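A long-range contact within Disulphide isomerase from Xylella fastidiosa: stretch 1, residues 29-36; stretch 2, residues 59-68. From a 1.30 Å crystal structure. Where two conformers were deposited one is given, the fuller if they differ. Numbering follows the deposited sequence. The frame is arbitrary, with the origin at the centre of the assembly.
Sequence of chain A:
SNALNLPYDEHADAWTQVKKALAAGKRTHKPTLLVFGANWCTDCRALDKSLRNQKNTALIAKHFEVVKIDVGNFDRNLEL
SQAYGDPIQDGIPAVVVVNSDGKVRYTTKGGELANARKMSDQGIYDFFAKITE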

# COMPACT_ATOMS: atom_id res chain seq x y z
N HIS A 29 -18.32 -0.17 0.43
CA HIS A 29 -18.17 -0.65 1.82
C HIS A 29 -16.95 -1.57 1.95
O HIS A 29 -17.02 -2.67 2.48
CB HIS A 29 -19.43 -1.36 2.34
CG HIS A 29 -19.50 -1.43 3.83
ND1 HIS A 29 -19.33 -0.33 4.65
CD2 HIS A 29 -19.73 -2.47 4.67
CE1 HIS A 29 -19.44 -0.68 5.91
NE2 HIS A 29 -19.67 -1.99 5.96
N LYS A 30 -15.84 -1.09 1.40
CA LYS A 30 -14.56 -1.79 1.50
C LYS A 30 -13.51 -0.89 2.11
O LYS A 30 -13.55 0.33 1.94
CB LYS A 30 -14.06 -2.24 0.14
CG LYS A 30 -14.85 -3.38 -0.48
CD LYS A 30 -14.61 -3.40 -1.95
CE LYS A 30 -13.33 -4.08 -2.29
NZ LYS A 30 -13.37 -4.52 -3.71
N PRO A 31 -12.58 -1.48 2.85
CA PRO A 31 -11.40 -0.70 3.27
C PRO A 31 -10.51 -0.33 2.08
O PRO A 31 -10.54 -1.00 1.01
CB PRO A 31 -10.68 -1.68 4.20
CG PRO A 31 -11.07 -3.03 3.74
CD PRO A 31 -12.47 -2.90 3.22
N THR A 32 -9.72 0.72 2.25
CA THR A 32 -8.73 1.14 1.27
C THR A 32 -7.33 0.82 1.78
O THR A 32 -7.02 1.05 2.95
CB THR A 32 -8.86 2.63 1.01
OG1 THR A 32 -10.17 2.89 0.50
CG2 THR A 32 -7.80 3.15 0.02
N LEU A 33 -6.51 0.27 0.91
CA LEU A 33 -5.13 -0.02 1.19
C LEU A 33 -4.24 1.02 0.53
O LEU A 33 -4.26 1.18 -0.69
CB LEU A 33 -4.85 -1.38 0.59
CG LEU A 33 -3.50 -1.96 0.72
CD1 LEU A 33 -3.20 -2.21 2.20
CD2 LEU A 33 -3.36 -3.26 -0.08
N LEU A 34 -3.54 1.77 1.35
CA LEU A 34 -2.54 2.73 0.87
C LEU A 34 -1.15 2.08 0.97
O LEU A 34 -0.76 1.64 2.06
CB LEU A 34 -2.56 3.96 1.73
CG LEU A 34 -3.86 4.72 1.91
CD1 LEU A 34 -3.69 6.00 2.71
CD2 LEU A 34 -4.49 5.00 0.56
N VAL A 35 -0.46 2.00 -0.15
CA VAL A 35 0.86 1.36 -0.20
C VAL A 35 1.88 2.42 -0.50
O VAL A 35 1.88 3.01 -1.59
CB VAL A 35 0.94 0.23 -1.26
CG1 VAL A 35 2.27 -0.47 -1.13
CG2 VAL A 35 -0.25 -0.73 -1.11
N PHE A 36 2.72 2.72 0.50
CA PHE A 36 3.77 3.76 0.35
C PHE A 36 5.09 3.10 -0.03
O PHE A 36 5.55 2.18 0.64
CB PHE A 36 3.95 4.47 1.68
CG PHE A 36 2.79 5.32 2.10
CD1 PHE A 36 2.82 6.72 1.88
CD2 PHE A 36 1.65 4.77 2.70
CE1 PHE A 36 1.73 7.51 2.28
CE2 PHE A 36 0.58 5.59 3.10
CZ PHE A 36 0.62 6.91 2.90
N LEU A 59 -7.20 -11.94 -3.80
CA LEU A 59 -7.42 -11.53 -2.40
C LEU A 59 -7.56 -10.01 -2.27
O LEU A 59 -8.53 -9.51 -1.64
CB LEU A 59 -6.24 -11.96 -1.58
CG LEU A 59 -6.31 -11.54 -0.12
CD1 LEU A 59 -7.33 -12.33 0.68
CD2 LEU A 59 -4.93 -11.62 0.60
N ILE A 60 -6.63 -9.28 -2.91
CA ILE A 60 -6.61 -7.81 -2.74
C ILE A 60 -7.82 -7.19 -3.44
O ILE A 60 -8.52 -6.30 -2.88
CB ILE A 60 -5.29 -7.22 -3.32
CG1 ILE A 60 -4.04 -7.73 -2.53
CG2 ILE A 60 -5.30 -5.70 -3.29
CD1 ILE A 60 -4.06 -7.47 -1.02
N ALA A 61 -8.12 -7.65 -4.66
CA ALA A 61 -9.22 -7.06 -5.42
C ALA A 61 -10.56 -7.29 -4.72
O ALA A 61 -11.45 -6.40 -4.73
CB ALA A 61 -9.23 -7.55 -6.88
N LYS A 62 -10.74 -8.46 -4.13
CA LYS A 62 -12.00 -8.74 -3.46
C LYS A 62 -12.24 -7.86 -2.22
O LYS A 62 -13.38 -7.45 -1.90
CB LYS A 62 -12.05 -10.20 -3.07
CG LYS A 62 -13.22 -10.56 -2.12
CD LYS A 62 -13.45 -12.06 -2.11
CE LYS A 62 -14.79 -12.37 -1.45
NZ LYS A 62 -14.81 -11.86 -0.05
N HIS A 63 -11.14 -7.56 -1.51
CA HIS A 63 -11.26 -6.95 -0.19
C HIS A 63 -10.93 -5.50 -0.06
O HIS A 63 -11.40 -4.88 0.91
CB HIS A 63 -10.42 -7.72 0.80
CG HIS A 63 -10.97 -9.06 1.08
ND1 HIS A 63 -10.48 -10.19 0.48
CD2 HIS A 63 -12.03 -9.46 1.83
CE1 HIS A 63 -11.19 -11.24 0.87
NE2 HIS A 63 -12.12 -10.82 1.70
N PHE A 64 -10.19 -4.91 -1.00
CA PHE A 64 -9.68 -3.54 -0.83
C PHE A 64 -9.83 -2.71 -2.06
O PHE A 64 -9.84 -3.22 -3.19
CB PHE A 64 -8.15 -3.58 -0.57
CG PHE A 64 -7.76 -4.32 0.68
CD1 PHE A 64 -7.85 -3.68 1.92
CD2 PHE A 64 -7.24 -5.64 0.60
CE1 PHE A 64 -7.50 -4.36 3.06
CE2 PHE A 64 -6.89 -6.32 1.75
CZ PHE A 64 -7.00 -5.67 2.99
N GLU A 65 -9.95 -1.41 -1.85
CA GLU A 65 -9.57 -0.44 -2.88
C GLU A 65 -8.10 -0.17 -2.64
O GLU A 65 -7.64 -0.32 -1.50
CB GLU A 65 -10.39 0.84 -2.72
CG GLU A 65 -11.92 0.63 -2.95
CD GLU A 65 -12.26 0.17 -4.35
OE1 GLU A 65 -11.61 0.60 -5.33
OE2 GLU A 65 -13.18 -0.68 -4.47
N VAL A 66 -7.32 0.09 -3.67
CA VAL A 66 -5.85 0.20 -3.46
C VAL A 66 -5.30 1.44 -4.15
O VAL A 66 -5.70 1.79 -5.27
CB VAL A 66 -5.13 -0.97 -4.11
CG1 VAL A 66 -3.61 -0.90 -3.89
CG2 VAL A 66 -5.64 -2.29 -3.62
N VAL A 67 -4.37 2.11 -3.47
CA VAL A 67 -3.63 3.27 -4.01
C VAL A 67 -2.18 3.10 -3.67
O VAL A 67 -1.86 2.87 -2.51
CB VAL A 67 -4.08 4.63 -3.41
CG1 VAL A 67 -3.23 5.80 -3.95
CG2 VAL A 67 -5.54 4.88 -3.69
N LYS A 68 -1.30 3.26 -4.68
CA LYS A 68 0.15 3.29 -4.46
C LYS A 68 0.63 4.71 -4.39
O LYS A 68 0.27 5.48 -5.29
CB LYS A 68 0.90 2.53 -5.55
CG LYS A 68 0.92 1.01 -5.30
CD LYS A 68 1.76 0.29 -6.36
CE LYS A 68 0.92 -0.03 -7.58
NZ LYS A 68 1.65 -0.85 -8.62

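The two stretches meet as neighbouring parallel strands, 32-36 and 65-68, whose N-to-C directions differ by 16°. CA pairing fixes the register: Thr32 with Glu65 at 4.5 Å, Leu33 with Val66 at 4.7 Å, Leu34 with Val67 at 5.0 Å and Val35 with Lys68 at 4.7 Å. Four backbone hydrogen bonds follow the alternation expected of parallel strands, in which one residue bonds to the two that flank its partner. Glu65 N donates to Pro31 O (2.9 Å), Leu33 N to Glu65 O (2.7 Å, nearly linear at 174°), Val67 N to Leu33 O (2.9 Å) and Val35 N to Val67 O (2.9 Å). The same carbonyls also receive CA-H...O contacts, such as Val66 CA to Leu33 O at 3.3 Å.

The register sorts the side chains. Thr32, Glu65, Leu34 and Val67 lie on one face of the sheet, Leu33, Val66, Val35 and Lys68 on the other. Leu33, with chi1 t and chi2 p, brings CD2 to 4.3 Å from Val66 CG2 and 4.4 Å from Ile60 CD1, while its CB lies 4.0 Å from Phe64 CD1. One leucine thus touches both the neighbouring strand and the helix that precedes it. Ile60 (m, m) starts sideways at CB, yet its end comes nearer, which makes that contact possible. Val35 and Val66 both have chi1 t, and Val35 CG2 approaches Val66 CG1 at 4.4 Å, a loose apolar contact. On the face with Thr32, Glu65 and Val67, the end of Leu34 (m, t) comes nearer stretch 2, placing CD2 4.0 Å from Val67 CB.

Phe64, the first residue to leave helical phi/psi, points away overall, but at chi1 -61° and chi2 -81° its ring still borders stretch 1: CD1 is 3.8 Å from Pro31 CG, and both Pro31 and Leu33 approach the ring obliquely.

Lys30 points toward stretch 2 and addresses the helix end. Its chi angles run m, t, p, t; the bend at chi3 (81°) interrupts an otherwise extended tail, and Lys30 NZ ends 2.9 Å from Ala61 O, to which it donates a hydrogen bond. Lys30 CE packs 3.4 Å from Lys62 O and 3.5 Å from Phe64 N. Glu65 (m, m) folds its carboxylate so that OE2 stands 3.9 Å from Lys30 NZ, a long salt bridge in which charge attraction supplements the closer carbonyl contact. Lys68 behaves differently: its CG lies 4.1 Å from Val35 CB, but the chain then leads away and NZ is hydrogen-bonded elsewhere in the structure.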